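Local coordinates for protein COG0546: Predicted phosphatases (Streptococcus pneumoniae, PDB 2AH5) that is probably a hydrolase of the haloacid dehalogenase family, likely acting as a phosphatase, although its physiological substrate remains unidentified, at residues A[6-11]-A[144-149]; A[25-30]-A[35-40]; A[91-96]-A[124-129]; A[168-171]-A[176-179]. One frame throughout, in Å; residues are numbered along the deposited sequence.

Interactions 1, 3 and 4 all reach the six-stranded parallel sheet of the Rossmann-like core, whereas interaction 2 lies apart among helices, on the other side of the chain's centre. The centres of interactions 1 and 3 are about 13 Å apart, and the two touch where Phe-9 packs on Leu-93, Leu-96 and Phe-126. Interaction 4 lies about 12 Å, centre to centre, from interaction 1, without touching it. The centre of interaction 2 is about 31 to 34 Å from the other three centres. Along the chain, 25-30/35-40 and then 91-96/124-129 fall between the two halves of interaction 1, and interaction 4 follows. This order fits a helical cap inserted into a haloacid dehalogenase core.

Interaction 1: A[6-11]-A[144-149]; sequences AIFFDL and HQALQT
The ring of Phe-8 reaches from strand 6-9 to helix 139-149, where its outer end meets Ala-146 and Leu-147. Its CZ lies 3.7 Å from Ala-146 CB. That methyl makes an off-centre CH-pi contact, its CB 4.1 Å from the centroid of the Phe-8 ring and 29° off the ring normal. Leu-147 comes in differently: its CG sits in the ring plane at the edge, 3.9 Å from Phe-8 CE2, while its CD2 is 3.8 Å from Phe-8 CZ. The two side chains cross at about a right angle.

One shell out, backbone hydrogen bonds to Ile-158 and Ile-160 hold Phe-8 in the sheet. Thr-105 touches both Phe-8 and Ala-146, and Ala-157 touches both Phe-8 and Leu-147, so residues of strands 102-106 and 157-161 line the same interface. Beyond the strand end, Leu-11 N donates to Asp-10 OD1 at 2.9 Å, and Asp-10 OD2 lies close to the carboxylates of Asp-162 and Asp-166. Helix-on-sheet packing behind an aspartate of a DxDx(T/V)-like sequence is consistent with the Rossmann-like core and active-site end of a haloacid dehalogenase fold.

Interaction 2: A[25-30]-A[35-40]; sequences AFTYTF and VPSPDA
Phe-30 is the hub between helix 19-33 and the chain that returns along it, meeting Val-35, Ser-37 and Pro-38. With CG anti to its carbonyl carbon (chi1 -58°), its ring projects toward segment 35-40. Pro-38 CD lies over one face of that ring, 3.4 Å from Phe-30 CE2, and the proline and phenylalanine side chains cross at about a right angle. At an ortho carbon of the ring, Val-35 CG2 approaches Phe-30 CD1 to 3.5 Å. This methyl is the valine branch held between the backbone N and the carbonyl carbon, and the same branch also lies against Phe-30 CB at 3.6 Å.

Ser-37 turns its hydroxyl away from its own N (chi1 178°) and donates to Pro-38 O at 3.0 Å, in the carbonyl plane and on a lone pair. OG in this position packs 3.4 Å from Thr-27 CG2, a van der Waals contact. The threonine rotamer sends its hydroxyl back instead, to weak hydrogen bonds with the carbonyls of His-23 and Asn-24. Ile-43 of the next helix touches both Thr-27 and Ser-37.

The backbone also closes the turn: Val-35 N donates to Phe-30 O at 3.0 Å, nearly straight at 174°. Downstream, Asp-39 takes the N-cap position of helix 40-45, its OD1 accepting from Thr-42 N. The hydrogen bond from residue i+5 back to residue i, with a hydrophobic contact between the same residues, is consistent with a Schellman-type helix end, here in what is probably the helical cap of a haloacid dehalogenase relative.

Interaction 3: A[91-96]-A[124-129]; sequences DLLEEL and HFFDGI
Leu-93 and Phe-125 both hold CG anti to their carbonyl carbon and beside the backbone N. In Phe-125 this torsion (chi1 -70°) swings the ring over Leu-93 CB; in Leu-93 it carries the methyls on toward the two aromatics. Leu-93 CB stands almost over the centre of the first ring, 3.9 Å from the Phe-125 centroid and only 12° off its normal, a well-centred CH-pi contact. The leucine methyls then diverge. CD1 lies 3.8 Å from Phe-125 CD2, while CD2 runs on to Phe-126 and stops 3.9 Å from its CZ, the two side chains crossing at about a right angle. One leucine thus serves two consecutive aromatics.

Glu-94 adds its aliphatic part: CG lies 3.7 Å from Phe-125 CE1, and beyond it the chain is extended, with the carboxylate plane 86° to the ring. On the face opposite Leu-93, His-124 NE2 sits 3.5 Å above the plane of the Phe-125 ring, offset toward its rim. The ring is therefore held between a leucine stem and an imidazole, and Phe-125 CB in turn rests over a face of Phe-126, offset toward the rim.

Inward, Leu-93 touches Leu-102 and Phe-9, and Phe-126 touches Leu-102 and Ile-104, so the contact joins helix 89-97 to the sheet at the edge formed by strand 128-132. Since the side-chain approaches are between carbon atoms, the attachment rests mainly on dispersion and the hydrophobic effect, with Glu-94 as its polar margin and His-124 covering Phe-125 from within its own segment.

Interaction 4: A[168-171]-A[176-179]; sequences LGAR and QKLA
Helix-on-strand packing within a beta-alpha-beta crossover defines this contact: strand 157-161, helix 164-173 and strand 176-180 form consecutive elements of the Rossmann-like core, and the helix's last turns lie against the start of the second strand. The evidence for close packing is the CA separation of Ala-170 and Lys-177, 5.8 Å, with both side chains starting out toward the opposing segment. A methyl fits into so narrow a gap, and Ala-170 CB meets Lys-177 CB at 3.6 Å. It also follows the lysine stem, lying 3.8 Å from Lys-177 CG, and touches the strand backbone at Gln-176 O, 3.9 Å away. Ile-159 of the preceding strand 157-161 packs on the same alanine.

Lys-177 has an unusual first torsion (chi1 25°), between staggered positions, which with a nearly extended chi2 and chi3 leads the stem past Ala-170 and puts CE 4.3 Å from Arg-171 CB. The bend at the last torsion (chi4 68°) then turns NZ toward the carbonyls of Gln-194 and Tyr-193, which accept its hydrogen bonds. The lysine backbone is tied separately, its N donating to Asp-196 OD2. The side chain of Gln-176 starts out away from the helix, and its OE1 is hydrogen-bonded to Tyr-208 OH.

Arg-171 and Lys-177 carry like charges but do not meet directly, NH1 and NZ being 6.2 Å apart. A water placed between them, in the plane of the guanidinium at its edge, accepts from Arg-171 NH1 at 3.2 Å and from Lys-177 NZ at 3.1 Å.

Interaction 1: A[6-11]-A[144-149]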
loop_
_atom_site.group_PDB
_atom_site.type_symbol
_atom_site.label_atom_id
_atom_site.label_comp_id
_atom_site.label_asym_id
_atom_site.label_seq_id
_atom_site.Cartn_x
_atom_site.Cartn_y
_atom_site.Cartn_z
ATOM N N ALA A 6 -17.240 -4.866 4.481
ATOM C CA ALA A 6 -15.865 -5.351 4.376
ATOM C C ALA A 6 -14.930 -4.158 4.187
ATOM O O ALA A 6 -15.272 -3.187 3.500
ATOM C CB ALA A 6 -15.735 -6.300 3.218
ATOM N N ILE A 7 -13.773 -4.232 4.821
ATOM C CA ILE A 7 -12.814 -3.134 4.783
ATOM C C ILE A 7 -11.479 -3.605 4.188
ATOM O O ILE A 7 -10.907 -4.608 4.652
ATOM C CB ILE A 7 -12.587 -2.517 6.183
ATOM C CG1 ILE A 7 -13.920 -2.065 6.820
ATOM C CG2 ILE A 7 -11.591 -1.366 6.075
ATOM C CD1 ILE A 7 -13.758 -1.383 8.204
ATOM N N PHE A 8 -11.020 -2.911 3.134
ATOM C CA PHE A 8 -9.752 -3.219 2.450
ATOM C C PHE A 8 -8.685 -2.198 2.878
ATOM O O PHE A 8 -8.967 -1.003 2.940
ATOM C CB PHE A 8 -9.897 -3.117 0.916
ATOM C CG PHE A 8 -10.877 -4.093 0.303
ATOM C CD1 PHE A 8 -11.414 -5.156 1.039
ATOM C CD2 PHE A 8 -11.208 -3.972 -1.055
ATOM C CE1 PHE A 8 -12.300 -6.071 0.442
ATOM C CE2 PHE A 8 -12.082 -4.895 -1.666
ATOM C CZ PHE A 8 -12.633 -5.929 -0.923
ATOM N N PHE A 9 -7.454 -2.658 3.073
ATOM C CA PHE A 9 -6.365 -1.782 3.465
ATOM C C PHE A 9 -5.218 -1.877 2.464
ATOM O O PHE A 9 -4.868 -2.990 2.050
ATOM C CB PHE A 9 -5.817 -2.233 4.797
ATOM C CG PHE A 9 -6.701 -1.920 5.949
ATOM C CD1 PHE A 9 -7.704 -2.797 6.303
ATOM C CD2 PHE A 9 -6.509 -0.763 6.679
ATOM C CE1 PHE A 9 -8.521 -2.519 7.394
ATOM C CE2 PHE A 9 -7.320 -0.484 7.798
ATOM C CZ PHE A 9 -8.319 -1.365 8.127
ATOM N N ASP A 10 -4.640 -0.741 2.068
ATOM C CA ASP A 10 -3.290 -0.750 1.458
ATOM C C ASP A 10 -2.315 -1.145 2.599
ATOM O O ASP A 10 -2.667 -1.051 3.769
ATOM C CB ASP A 10 -2.914 0.639 0.877
ATOM C CG ASP A 10 -1.805 0.560 -0.203
ATOM O OD1 ASP A 10 -1.199 -0.518 -0.416
ATOM O OD2 ASP A 10 -1.531 1.597 -0.859
ATOM N N LEU A 11 -1.108 -1.587 2.263
ATOM C CA LEU A 11 -0.144 -2.110 3.252
ATOM C C LEU A 11 0.900 -1.044 3.506
ATOM O O LEU A 11 0.815 -0.344 4.490
ATOM C CB LEU A 11 0.524 -3.406 2.750
ATOM C CG LEU A 11 1.478 -4.130 3.710
ATOM C CD1 LEU A 11 0.812 -4.423 5.056
ATOM C CD2 LEU A 11 1.965 -5.444 3.059
ATOM N N HIS A 144 -10.636 -6.156 -7.439
ATOM C CA HIS A 144 -11.543 -7.121 -8.083
ATOM C C HIS A 144 -11.405 -8.526 -7.500
ATOM O O HIS A 144 -12.400 -9.191 -7.215
ATOM C CB HIS A 144 -11.311 -7.203 -9.603
ATOM C CG HIS A 144 -11.979 -6.108 -10.389
ATOM N ND1 HIS A 144 -13.311 -5.771 -10.236
ATOM C CD2 HIS A 144 -11.489 -5.278 -11.340
ATOM C CE1 HIS A 144 -13.607 -4.774 -11.054
ATOM N NE2 HIS A 144 -12.520 -4.462 -11.737
ATOM N N GLN A 145 -10.171 -8.990 -7.368
ATOM C CA GLN A 145 -9.931 -10.317 -6.826
ATOM C C GLN A 145 -10.488 -10.460 -5.388
ATOM O O GLN A 145 -11.165 -11.459 -5.073
ATOM C CB GLN A 145 -8.447 -10.638 -6.870
ATOM C CG GLN A 145 -8.170 -12.041 -6.353
ATOM C CD GLN A 145 -6.730 -12.455 -6.449
ATOM O OE1 GLN A 145 -5.863 -11.681 -6.877
ATOM N NE2 GLN A 145 -6.460 -13.713 -6.064
ATOM N N ALA A 146 -10.177 -9.486 -4.530
ATOM C CA ALA A 146 -10.693 -9.461 -3.156
ATOM C C ALA A 146 -12.228 -9.517 -3.133
ATOM O O ALA A 146 -12.814 -10.334 -2.415
ATOM C CB ALA A 146 -10.165 -8.232 -2.370
ATOM N N LEU A 147 -12.875 -8.673 -3.935
ATOM C CA LEU A 147 -14.338 -8.603 -3.958
ATOM C C LEU A 147 -14.969 -9.918 -4.429
ATOM O O LEU A 147 -15.834 -10.491 -3.737
ATOM C CB LEU A 147 -14.817 -7.462 -4.854
ATOM C CG LEU A 147 -14.647 -5.994 -4.438
ATOM C CD1 LEU A 147 -14.948 -5.161 -5.647
ATOM C CD2 LEU A 147 -15.595 -5.656 -3.292
ATOM N N GLN A 148 -14.510 -10.401 -5.585
ATOM C CA GLN A 148 -15.033 -11.644 -6.155
ATOM C C GLN A 148 -14.795 -12.874 -5.273
ATOM O O GLN A 148 -15.724 -13.640 -5.030
ATOM C CB GLN A 148 -14.521 -11.838 -7.581
ATOM C CG GLN A 148 -14.999 -10.701 -8.474
ATOM C CD GLN A 148 -14.466 -10.770 -9.886
ATOM O OE1 GLN A 148 -13.989 -11.815 -10.344
ATOM N NE2 GLN A 148 -14.552 -9.647 -10.590
ATOM N N THR A 149 -13.583 -13.022 -4.739
ATOM C CA THR A 149 -13.277 -14.180 -3.901
ATOM C C THR A 149 -14.174 -14.229 -2.658
ATOM O O THR A 149 -14.532 -15.315 -2.208
ATOM C CB THR A 149 -11.785 -14.257 -3.521
ATOM O OG1 THR A 149 -11.022 -14.247 -4.728
ATOM C CG2 THR A 149 -11.497 -15.560 -2.819
#

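Interaction 2: A[25-30]-A[35-40]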
loop_
_atom_site.group_PDB
_atom_site.type_symbol
_atom_site.label_atom_id
_atom_site.label_comp_id
_atom_site.label_asym_id
_atom_site.label_seq_id
_atom_site.Cartn_x
_atom_site.Cartn_y
_atom_site.Cartn_z
ATOM N N ALA A 25 16.673 0.247 -0.063
ATOM C CA ALA A 25 16.708 -0.519 -1.306
ATOM C C ALA A 25 17.034 0.399 -2.503
ATOM O O ALA A 25 17.847 0.021 -3.360
ATOM C CB ALA A 25 15.396 -1.265 -1.514
ATOM N N PHE A 26 16.416 1.587 -2.581
ATOM C CA PHE A 26 16.759 2.516 -3.674
ATOM C C PHE A 26 18.229 2.947 -3.651
ATOM O O PHE A 26 18.923 2.897 -4.675
ATOM C CB PHE A 26 15.861 3.743 -3.692
ATOM C CG PHE A 26 14.562 3.494 -4.373
ATOM C CD1 PHE A 26 13.389 3.494 -3.639
ATOM C CD2 PHE A 26 14.521 3.213 -5.746
ATOM C CE1 PHE A 26 12.170 3.251 -4.254
ATOM C CE2 PHE A 26 13.273 2.974 -6.386
ATOM C CZ PHE A 26 12.114 2.975 -5.623
ATOM N N THR A 27 18.698 3.325 -2.477
ATOM C CA THR A 27 20.072 3.874 -2.369
ATOM C C THR A 27 21.113 2.762 -2.579
ATOM O O THR A 27 22.201 3.018 -3.117
ATOM C CB THR A 27 20.310 4.642 -1.042
ATOM O OG1 THR A 27 20.115 3.760 0.058
ATOM C CG2 THR A 27 19.327 5.861 -0.902
ATOM N N TYR A 28 20.793 1.546 -2.132
ATOM C CA TYR A 28 21.653 0.381 -2.454
ATOM C C TYR A 28 21.781 0.224 -3.960
ATOM O O TYR A 28 22.877 -0.054 -4.486
ATOM C CB TYR A 28 21.116 -0.937 -1.826
ATOM C CG TYR A 28 21.981 -2.130 -2.199
ATOM C CD1 TYR A 28 23.244 -2.290 -1.628
ATOM C CD2 TYR A 28 21.572 -3.042 -3.194
ATOM C CE1 TYR A 28 24.066 -3.376 -1.978
ATOM C CE2 TYR A 28 22.385 -4.131 -3.554
ATOM C CZ TYR A 28 23.632 -4.274 -2.948
ATOM O OH TYR A 28 24.468 -5.310 -3.307
ATOM N N THR A 29 20.655 0.377 -4.664
ATOM C CA THR A 29 20.648 0.236 -6.124
ATOM C C THR A 29 21.516 1.282 -6.803
ATOM O O THR A 29 22.345 0.942 -7.631
ATOM C CB THR A 29 19.213 0.225 -6.694
ATOM O OG1 THR A 29 18.476 -0.812 -6.035
ATOM C CG2 THR A 29 19.224 -0.069 -8.231
ATOM N N PHE A 30 21.329 2.548 -6.447
ATOM C CA PHE A 30 22.158 3.622 -6.998
ATOM C C PHE A 30 23.647 3.461 -6.659
ATOM O O PHE A 30 24.499 3.722 -7.529
ATOM C CB PHE A 30 21.615 4.987 -6.588
ATOM C CG PHE A 30 20.176 5.221 -7.029
ATOM C CD1 PHE A 30 19.807 5.071 -8.365
ATOM C CD2 PHE A 30 19.211 5.598 -6.111
ATOM C CE1 PHE A 30 18.466 5.293 -8.784
ATOM C CE2 PHE A 30 17.883 5.809 -6.505
ATOM C CZ PHE A 30 17.513 5.649 -7.851
ATOM N N VAL A 35 25.783 5.625 -9.404
ATOM C CA VAL A 35 25.100 6.883 -9.748
ATOM C C VAL A 35 24.670 7.604 -8.479
ATOM O O VAL A 35 24.373 6.956 -7.475
ATOM C CB VAL A 35 23.844 6.656 -10.638
ATOM C CG1 VAL A 35 24.221 6.017 -11.976
ATOM C CG2 VAL A 35 22.823 5.821 -9.923
ATOM N N PRO A 36 24.661 8.957 -8.496
ATOM C CA PRO A 36 24.235 9.635 -7.273
ATOM C C PRO A 36 22.800 9.278 -6.906
ATOM O O PRO A 36 21.930 9.109 -7.799
ATOM C CB PRO A 36 24.384 11.126 -7.623
ATOM C CG PRO A 36 25.455 11.134 -8.726
ATOM C CD PRO A 36 25.084 9.911 -9.537
ATOM N N SER A 37 22.561 9.117 -5.609
ATOM C CA SER A 37 21.211 8.933 -5.117
ATOM C C SER A 37 20.439 10.255 -5.184
ATOM O O SER A 37 20.979 11.307 -4.828
ATOM C CB SER A 37 21.244 8.442 -3.671
ATOM O OG SER A 37 19.924 8.308 -3.171
ATOM N N PRO A 38 19.165 10.206 -5.627
ATOM C CA PRO A 38 18.243 11.333 -5.433
ATOM C C PRO A 38 18.043 11.668 -3.948
ATOM O O PRO A 38 18.342 10.847 -3.066
ATOM C CB PRO A 38 16.913 10.778 -5.977
ATOM C CG PRO A 38 17.271 9.751 -6.916
ATOM C CD PRO A 38 18.517 9.104 -6.352
ATOM N N ASP A 39 17.517 12.856 -3.665
ATOM C CA ASP A 39 17.286 13.250 -2.274
ATOM C C ASP A 39 16.092 12.515 -1.635
ATOM O O ASP A 39 15.330 11.818 -2.324
ATOM C CB ASP A 39 17.193 14.790 -2.134
ATOM C CG ASP A 39 16.012 15.404 -2.900
ATOM O OD1 ASP A 39 14.959 14.744 -3.047
ATOM O OD2 ASP A 39 16.127 16.577 -3.339
ATOM N N ALA A 40 15.948 12.655 -0.322
ATOM C CA ALA A 40 14.912 11.958 0.441
ATOM C C ALA A 40 13.497 12.278 -0.039
ATOM O O ALA A 40 12.645 11.388 -0.098
ATOM C CB ALA A 40 15.065 12.257 1.929
#

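Interaction 3: A[91-96]-A[124-129]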
loop_
_atom_site.group_PDB
_atom_site.type_symbol
_atom_site.label_atom_id
_atom_site.label_comp_id
_atom_site.label_asym_id
_atom_site.label_seq_id
_atom_site.Cartn_x
_atom_site.Cartn_y
_atom_site.Cartn_z
ATOM N N ASP A 91 -4.254 -0.546 17.478
ATOM C CA ASP A 91 -5.547 -0.065 18.027
ATOM C C ASP A 91 -6.646 -0.034 16.957
ATOM O O ASP A 91 -7.758 -0.535 17.181
ATOM C CB ASP A 91 -5.406 1.301 18.689
ATOM C CG ASP A 91 -6.537 1.597 19.688
ATOM O OD1 ASP A 91 -7.198 0.623 20.182
ATOM O OD2 ASP A 91 -6.735 2.802 19.969
ATOM N N LEU A 92 -6.334 0.548 15.808
ATOM C CA LEU A 92 -7.309 0.680 14.715
ATOM C C LEU A 92 -7.766 -0.689 14.247
ATOM O O LEU A 92 -8.968 -0.935 14.057
ATOM C CB LEU A 92 -6.665 1.420 13.530
ATOM C CG LEU A 92 -7.533 1.484 12.278
ATOM C CD1 LEU A 92 -8.829 2.262 12.547
ATOM C CD2 LEU A 92 -6.703 2.128 11.171
ATOM N N LEU A 93 -6.802 -1.580 14.023
ATOM C CA LEU A 93 -7.155 -2.937 13.585
ATOM C C LEU A 93 -7.990 -3.740 14.599
ATOM O O LEU A 93 -8.975 -4.367 14.216
ATOM C CB LEU A 93 -5.899 -3.717 13.220
ATOM C CG LEU A 93 -5.132 -3.151 12.028
ATOM C CD1 LEU A 93 -3.818 -3.953 11.843
ATOM C CD2 LEU A 93 -6.026 -3.176 10.764
ATOM N N GLU A 94 -7.585 -3.735 15.864
ATOM C CA GLU A 94 -8.349 -4.423 16.926
ATOM C C GLU A 94 -9.789 -3.924 16.915
ATOM O O GLU A 94 -10.740 -4.711 16.948
ATOM C CB GLU A 94 -7.730 -4.161 18.317
ATOM C CG GLU A 94 -6.380 -4.753 18.587
ATOM C CD GLU A 94 -5.803 -4.293 19.939
ATOM O OE1 GLU A 94 -5.702 -3.051 20.187
ATOM O OE2 GLU A 94 -5.411 -5.177 20.746
ATOM N N GLU A 95 -9.961 -2.606 16.820
ATOM C CA GLU A 95 -11.296 -2.020 16.844
ATOM C C GLU A 95 -12.129 -2.378 15.616
ATOM O O GLU A 95 -13.255 -2.856 15.757
ATOM C CB GLU A 95 -11.203 -0.502 17.016
ATOM C CG GLU A 95 -10.765 -0.074 18.420
ATOM C CD GLU A 95 -11.721 -0.604 19.492
ATOM O OE1 GLU A 95 -12.922 -0.274 19.415
ATOM O OE2 GLU A 95 -11.276 -1.365 20.380
ATOM N N LEU A 96 -11.574 -2.193 14.419
ATOM C CA LEU A 96 -12.336 -2.495 13.189
ATOM C C LEU A 96 -12.594 -3.996 13.023
ATOM O O LEU A 96 -13.712 -4.379 12.687
ATOM C CB LEU A 96 -11.648 -1.931 11.938
ATOM C CG LEU A 96 -11.740 -0.427 11.702
ATOM C CD1 LEU A 96 -10.830 -0.027 10.521
ATOM C CD2 LEU A 96 -13.165 0.035 11.422
ATOM N N HIS A 124 -2.792 -11.682 11.585
ATOM C CA HIS A 124 -3.948 -12.317 12.190
ATOM C C HIS A 124 -5.260 -11.490 12.200
ATOM O O HIS A 124 -6.357 -12.038 12.464
ATOM C CB HIS A 124 -3.589 -12.811 13.586
ATOM C CG HIS A 124 -3.443 -11.720 14.601
ATOM N ND1 HIS A 124 -2.277 -11.006 14.748
ATOM C CD2 HIS A 124 -4.300 -11.237 15.533
ATOM C CE1 HIS A 124 -2.422 -10.121 15.717
ATOM N NE2 HIS A 124 -3.644 -10.228 16.201
ATOM N N PHE A 125 -5.168 -10.196 11.916
ATOM C CA PHE A 125 -6.348 -9.336 11.873
ATOM C C PHE A 125 -7.119 -9.455 10.557
ATOM O O PHE A 125 -8.201 -8.886 10.432
ATOM C CB PHE A 125 -5.956 -7.874 12.034
ATOM C CG PHE A 125 -5.483 -7.523 13.409
ATOM C CD1 PHE A 125 -6.374 -7.495 14.483
ATOM C CD2 PHE A 125 -4.155 -7.240 13.632
ATOM C CE1 PHE A 125 -5.937 -7.156 15.758
ATOM C CE2 PHE A 125 -3.707 -6.913 14.894
ATOM C CZ PHE A 125 -4.586 -6.856 15.955
ATOM N N PHE A 126 -6.521 -10.119 9.569
ATOM C CA PHE A 126 -7.097 -10.163 8.222
ATOM C C PHE A 126 -7.730 -11.488 7.811
ATOM O O PHE A 126 -7.207 -12.560 8.118
ATOM C CB PHE A 126 -6.039 -9.688 7.190
ATOM C CG PHE A 126 -5.529 -8.311 7.486
ATOM C CD1 PHE A 126 -6.270 -7.206 7.094
ATOM C CD2 PHE A 126 -4.367 -8.124 8.234
ATOM C CE1 PHE A 126 -5.862 -5.913 7.421
ATOM C CE2 PHE A 126 -3.924 -6.847 8.538
ATOM C CZ PHE A 126 -4.689 -5.727 8.137
ATOM N N ASP A 127 -8.835 -11.408 7.068
ATOM C CA ASP A 127 -9.459 -12.612 6.505
ATOM C C ASP A 127 -8.916 -12.977 5.129
ATOM O O ASP A 127 -9.268 -14.028 4.589
ATOM C CB ASP A 127 -10.961 -12.454 6.415
ATOM C CG ASP A 127 -11.641 -12.510 7.780
ATOM O OD1 ASP A 127 -10.957 -12.600 8.829
ATOM O OD2 ASP A 127 -12.884 -12.463 7.779
ATOM N N GLY A 128 -8.057 -12.114 4.579
ATOM C CA GLY A 128 -7.417 -12.362 3.292
ATOM C C GLY A 128 -6.355 -11.319 3.055
ATOM O O GLY A 128 -6.487 -10.193 3.501
ATOM N N ILE A 129 -5.294 -11.715 2.368
ATOM C CA ILE A 129 -4.251 -10.806 1.974
ATOM C C ILE A 129 -4.001 -11.055 0.487
ATOM O O ILE A 129 -3.627 -12.172 0.080
ATOM C CB ILE A 129 -2.952 -11.018 2.791
ATOM C CG1 ILE A 129 -3.196 -10.777 4.289
ATOM C CG2 ILE A 129 -1.786 -10.123 2.208
ATOM C CD1 ILE A 129 -1.952 -10.903 5.148
#

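Interaction 4: A[168-171]-A[176-179]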
loop_
_atom_site.group_PDB
_atom_site.type_symbol
_atom_site.label_atom_id
_atom_site.label_comp_id
_atom_site.label_asym_id
_atom_site.label_seq_id
_atom_site.Cartn_x
_atom_site.Cartn_y
_atom_site.Cartn_z
ATOM N N LEU A 168 -7.695 5.814 -7.387
ATOM C CA LEU A 168 -8.115 5.444 -8.749
ATOM C C LEU A 168 -8.610 3.997 -8.796
ATOM O O LEU A 168 -9.582 3.693 -9.483
ATOM C CB LEU A 168 -6.972 5.620 -9.743
ATOM C CG LEU A 168 -6.633 7.055 -10.153
ATOM C CD1 LEU A 168 -5.311 7.080 -10.875
ATOM C CD2 LEU A 168 -7.739 7.643 -11.013
ATOM N N GLY A 169 -7.928 3.106 -8.078
ATOM C CA GLY A 169 -8.393 1.723 -7.937
ATOM C C GLY A 169 -9.825 1.648 -7.430
ATOM O O GLY A 169 -10.641 0.865 -7.947
ATOM N N ALA A 170 -10.146 2.458 -6.422
ATOM C CA ALA A 170 -11.485 2.489 -5.860
ATOM C C ALA A 170 -12.486 2.971 -6.897
ATOM O O ALA A 170 -13.586 2.434 -7.004
ATOM C CB ALA A 170 -11.548 3.384 -4.619
ATOM N N ARG A 171 -12.090 3.978 -7.671
ATOM C CA ARG A 171 -13.033 4.571 -8.619
ATOM C C ARG A 171 -13.299 3.570 -9.738
ATOM O O ARG A 171 -14.444 3.372 -10.160
ATOM C CB ARG A 171 -12.497 5.891 -9.182
ATOM C CG ARG A 171 -13.311 6.345 -10.387
ATOM C CD ARG A 171 -12.940 7.708 -10.916
ATOM N NE ARG A 171 -13.709 7.949 -12.135
ATOM C CZ ARG A 171 -14.964 8.397 -12.156
ATOM N NH1 ARG A 171 -15.592 8.700 -11.026
ATOM N NH2 ARG A 171 -15.582 8.572 -13.315
ATOM N N GLN A 176 -15.913 2.291 -2.141
ATOM C CA GLN A 176 -15.673 3.593 -1.536
ATOM C C GLN A 176 -14.162 3.759 -1.256
ATOM O O GLN A 176 -13.408 2.785 -1.266
ATOM C CB GLN A 176 -16.467 3.739 -0.258
ATOM C CG GLN A 176 -17.978 4.013 -0.464
ATOM C CD GLN A 176 -18.665 4.267 0.842
ATOM O OE1 GLN A 176 -18.156 5.015 1.681
ATOM N NE2 GLN A 176 -19.813 3.626 1.049
ATOM N N LYS A 177 -13.741 5.001 -1.027
ATOM C CA LYS A 177 -12.319 5.334 -0.817
ATOM C C LYS A 177 -12.190 6.234 0.394
ATOM O O LYS A 177 -12.891 7.258 0.509
ATOM C CB LYS A 177 -11.671 5.968 -2.070
ATOM C CG LYS A 177 -12.655 6.671 -3.024
ATOM C CD LYS A 177 -11.937 7.462 -4.120
ATOM C CE LYS A 177 -12.820 7.716 -5.333
ATOM N NZ LYS A 177 -13.959 8.668 -5.055
ATOM N N LEU A 178 -11.312 5.813 1.301
ATOM C CA LEU A 178 -11.000 6.561 2.502
ATOM C C LEU A 178 -9.518 6.941 2.455
ATOM O O LEU A 178 -8.630 6.060 2.547
ATOM C CB LEU A 178 -11.299 5.719 3.742
ATOM C CG LEU A 178 -11.362 6.463 5.095
ATOM C CD1 LEU A 178 -12.155 5.639 6.088
ATOM C CD2 LEU A 178 -9.999 6.841 5.659
ATOM N N ALA A 179 -9.251 8.236 2.281
ATOM C CA ALA A 179 -7.872 8.721 2.139
ATOM C C ALA A 179 -7.219 8.898 3.504
ATOM O O ALA A 179 -7.831 9.442 4.418
ATOM C CB ALA A 179 -7.825 10.073 1.369
HETATM O O HOH W 1 -14.883 9.344 -7.967
#